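Local coordinates for protein kcn28 (Kitasatospora, PDB 6J31) that is a GT-B fold protein of the erythromycin biosynthesis protein CIII-like family, built of two Rossmann-like domains facing each other across a cleft, at residues L186-Q194 / M305-F313. Sequence-based numbering, arbitrary orientation.
Sequences LVLVPRFLQ and MGGIQEGLF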
loop_
_atom_site.group_PDB
_atom_site.type_symbol
_atom_site.label_atom_id
_atom_site.label_comp_id
_atom_site.label_asym_id
_atom_site.label_seq_id
_atom_site.Cartn_x
_atom_site.Cartn_y
_atom_site.Cartn_z
ATOM N N LEU A 186 -0.845 -9.787 -9.718
ATOM C CA LEU A 186 0.203 -8.816 -9.993
ATOM C C LEU A 186 0.546 -8.162 -8.663
ATOM O O LEU A 186 -0.276 -7.440 -8.090
ATOM C CB LEU A 186 -0.249 -7.783 -11.023
ATOM C CG LEU A 186 -0.596 -8.316 -12.414
ATOM C CD1 LEU A 186 -1.045 -7.186 -13.317
ATOM C CD2 LEU A 186 0.587 -9.049 -13.015
ATOM N N VAL A 187 1.740 -8.449 -8.154
ATOM C CA VAL A 187 2.183 -7.929 -6.867
ATOM C C VAL A 187 2.967 -6.655 -7.149
ATOM O O VAL A 187 4.054 -6.698 -7.731
ATOM C CB VAL A 187 3.026 -8.956 -6.103
ATOM C CG1 VAL A 187 3.266 -8.497 -4.673
ATOM C CG2 VAL A 187 2.351 -10.318 -6.125
ATOM N N LEU A 188 2.431 -5.521 -6.715
ATOM C CA LEU A 188 2.978 -4.219 -7.086
ATOM C C LEU A 188 4.125 -3.803 -6.176
ATOM O O LEU A 188 4.227 -2.641 -5.782
ATOM C CB LEU A 188 1.850 -3.193 -7.055
ATOM C CG LEU A 188 0.790 -3.367 -8.150
ATOM C CD1 LEU A 188 0.003 -2.083 -8.397
ATOM C CD2 LEU A 188 1.407 -3.893 -9.443
ATOM N N VAL A 189 4.985 -4.747 -5.802
ATOM C CA VAL A 189 6.193 -4.463 -5.029
ATOM C C VAL A 189 7.346 -5.230 -5.660
ATOM O O VAL A 189 7.133 -6.235 -6.356
ATOM C CB VAL A 189 6.026 -4.847 -3.536
ATOM C CG1 VAL A 189 4.747 -4.265 -2.950
ATOM C CG2 VAL A 189 6.039 -6.349 -3.363
ATOM N N PRO A 190 8.579 -4.761 -5.477
ATOM C CA PRO A 190 9.735 -5.547 -5.926
ATOM C C PRO A 190 9.924 -6.773 -5.047
ATOM O O PRO A 190 9.464 -6.824 -3.905
ATOM C CB PRO A 190 10.910 -4.576 -5.780
ATOM C CG PRO A 190 10.461 -3.593 -4.749
ATOM C CD PRO A 190 8.977 -3.458 -4.918
ATOM N N ARG A 191 10.627 -7.770 -5.591
ATOM C CA ARG A 191 10.820 -9.007 -4.839
ATOM C C ARG A 191 11.600 -8.764 -3.551
ATOM O O ARG A 191 11.390 -9.471 -2.561
ATOM C CB ARG A 191 11.503 -10.072 -5.711
ATOM C CG ARG A 191 13.027 -9.973 -5.799
ATOM C CD ARG A 191 13.688 -11.121 -6.593
ATOM N NE ARG A 191 13.028 -11.421 -7.864
ATOM C CZ ARG A 191 12.148 -12.400 -8.042
ATOM N NH1 ARG A 191 11.809 -13.192 -7.030
ATOM N NH2 ARG A 191 11.601 -12.586 -9.236
ATOM N N PHE A 192 12.480 -7.757 -3.525
ATOM C CA PHE A 192 13.246 -7.509 -2.308
ATOM C C PHE A 192 12.420 -6.857 -1.202
ATOM O O PHE A 192 12.942 -6.686 -0.094
ATOM C CB PHE A 192 14.503 -6.675 -2.606
ATOM C CG PHE A 192 14.237 -5.298 -3.160
ATOM C CD1 PHE A 192 13.801 -4.270 -2.337
ATOM C CD2 PHE A 192 14.475 -5.019 -4.495
ATOM C CE1 PHE A 192 13.571 -3.003 -2.845
ATOM C CE2 PHE A 192 14.249 -3.752 -5.008
ATOM C CZ PHE A 192 13.796 -2.743 -4.183
ATOM N N LEU A 193 11.169 -6.473 -1.472
ATOM C CA LEU A 193 10.246 -6.006 -0.441
ATOM C C LEU A 193 9.195 -7.049 -0.083
ATOM O O LEU A 193 8.279 -6.749 0.689
ATOM C CB LEU A 193 9.554 -4.711 -0.882
ATOM C CG LEU A 193 10.427 -3.457 -0.962
ATOM C CD1 LEU A 193 9.595 -2.206 -1.253
ATOM C CD2 LEU A 193 11.241 -3.292 0.320
ATOM N N GLN A 194 9.329 -8.275 -0.598
ATOM C CA GLN A 194 8.401 -9.355 -0.301
ATOM C C GLN A 194 9.035 -10.289 0.712
ATOM O O GLN A 194 10.046 -10.933 0.394
ATOM C CB GLN A 194 8.039 -10.124 -1.568
ATOM C CG GLN A 194 7.354 -11.471 -1.314
ATOM C CD GLN A 194 5.899 -11.321 -0.888
ATOM O OE1 GLN A 194 5.103 -10.687 -1.578
ATOM N NE2 GLN A 194 5.548 -11.915 0.240
ATOM N N MET A 305 3.970 0.658 2.713
ATOM C CA MET A 305 4.562 0.278 1.433
ATOM C C MET A 305 4.676 1.477 0.498
ATOM O O MET A 305 5.617 1.566 -0.299
ATOM C CB MET A 305 3.743 -0.841 0.788
ATOM C CG MET A 305 4.382 -1.458 -0.443
ATOM S SD MET A 305 6.057 -2.081 -0.166
ATOM C CE MET A 305 5.728 -3.562 0.788
ATOM N N GLY A 306 3.710 2.397 0.561
ATOM C CA GLY A 306 3.763 3.571 -0.295
ATOM C C GLY A 306 4.943 4.469 0.025
ATOM O O GLY A 306 5.678 4.894 -0.869
ATOM N N GLY A 307 5.140 4.766 1.311
ATOM C CA GLY A 307 6.264 5.602 1.699
ATOM C C GLY A 307 7.606 4.950 1.420
ATOM O O GLY A 307 8.542 5.608 0.956
ATOM N N ILE A 308 7.720 3.648 1.696
ATOM C CA ILE A 308 8.993 2.957 1.515
ATOM C C ILE A 308 9.394 2.941 0.046
ATOM O O ILE A 308 10.554 3.198 -0.301
ATOM C CB ILE A 308 8.914 1.537 2.098
ATOM C CG1 ILE A 308 9.141 1.589 3.606
ATOM C CG2 ILE A 308 9.926 0.618 1.421
ATOM C CD1 ILE A 308 8.928 0.279 4.281
ATOM N N GLN A 309 8.443 2.647 -0.838
ATOM C CA GLN A 309 8.742 2.658 -2.264
ATOM C C GLN A 309 9.048 4.066 -2.757
ATOM O O GLN A 309 9.832 4.232 -3.698
ATOM C CB GLN A 309 7.581 2.041 -3.041
ATOM C CG GLN A 309 7.401 0.557 -2.758
ATOM C CD GLN A 309 6.526 -0.128 -3.779
ATOM O OE1 GLN A 309 5.566 -0.815 -3.436
ATOM N NE2 GLN A 309 6.855 0.051 -5.044
ATOM N N GLU A 310 8.431 5.084 -2.156
ATOM C CA GLU A 310 8.779 6.456 -2.506
ATOM C C GLU A 310 10.182 6.812 -2.023
ATOM O O GLU A 310 10.916 7.537 -2.709
ATOM C CB GLU A 310 7.746 7.424 -1.938
ATOM C CG GLU A 310 6.569 7.662 -2.868
ATOM C CD GLU A 310 5.457 8.444 -2.207
ATOM O OE1 GLU A 310 5.504 8.614 -0.971
ATOM O OE2 GLU A 310 4.544 8.901 -2.926
ATOM N N GLY A 311 10.570 6.317 -0.844
ATOM C CA GLY A 311 11.933 6.525 -0.380
ATOM C C GLY A 311 12.955 5.860 -1.282
ATOM O O GLY A 311 13.978 6.459 -1.626
ATOM N N LEU A 312 12.686 4.613 -1.676
ATOM C CA LEU A 312 13.576 3.893 -2.580
ATOM C C LEU A 312 13.692 4.601 -3.922
ATOM O O LEU A 312 14.794 4.755 -4.461
ATOM C CB LEU A 312 13.057 2.471 -2.784
ATOM C CG LEU A 312 13.256 1.492 -1.633
ATOM C CD1 LEU A 312 12.526 0.195 -1.915
ATOM C CD2 LEU A 312 14.731 1.238 -1.448
ATOM N N PHE A 313 12.563 5.052 -4.473
ATOM C CA PHE A 313 12.584 5.716 -5.772
ATOM C C PHE A 313 13.434 6.980 -5.729
ATOM O O PHE A 313 14.160 7.280 -6.684
ATOM C CB PHE A 313 11.156 6.034 -6.213
ATOM C CG PHE A 313 11.069 6.713 -7.549
ATOM C CD1 PHE A 313 11.216 5.990 -8.722
ATOM C CD2 PHE A 313 10.839 8.079 -7.631
ATOM C CE1 PHE A 313 11.138 6.620 -9.955
ATOM C CE2 PHE A 313 10.758 8.714 -8.858
ATOM C CZ PHE A 313 10.908 7.984 -10.021
#
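Met305 and Leu193 meet because Met305 leaves its helix with CG anti to the backbone N (chi1 -171°) and then bends at chi2 and chi3, which lays SD against Leu193 CD1 of the 3-10 segment 191-193, while Leu193 sets CG beside its backbone N and anti to the carbonyl carbon (chi1 -69°). Leu193 CD1 lies 3.7 Å from Met305 SD and 3.9 Å from Ile308 CG2, and also touches Gln309 CG and Leu312 CD1; leucine is apolar and long enough to reach all four. The unbranched, flexible thioether of Met305 also crosses compact Val189 at about a right angle, its SD 3.8 Å from Val189 CG1. At the other end Leu312 CD1 comes in the plane of the Phe192 ring, at its edge, 3.5 Å from CE1; the flat ring also offers a face to Pro190 CG, which sits over it, offset toward the rim. Leu377 of helix 364-378 touches Pro190 and Phe192, extending this apolar patch. The contact joins the N-terminal sheet's strand 185-187, through the residues following it, to helix 305-314 of the C-terminal domain. With no clear hydrogen bond across it, this buried interface rests mainly on shape and exclusion of water.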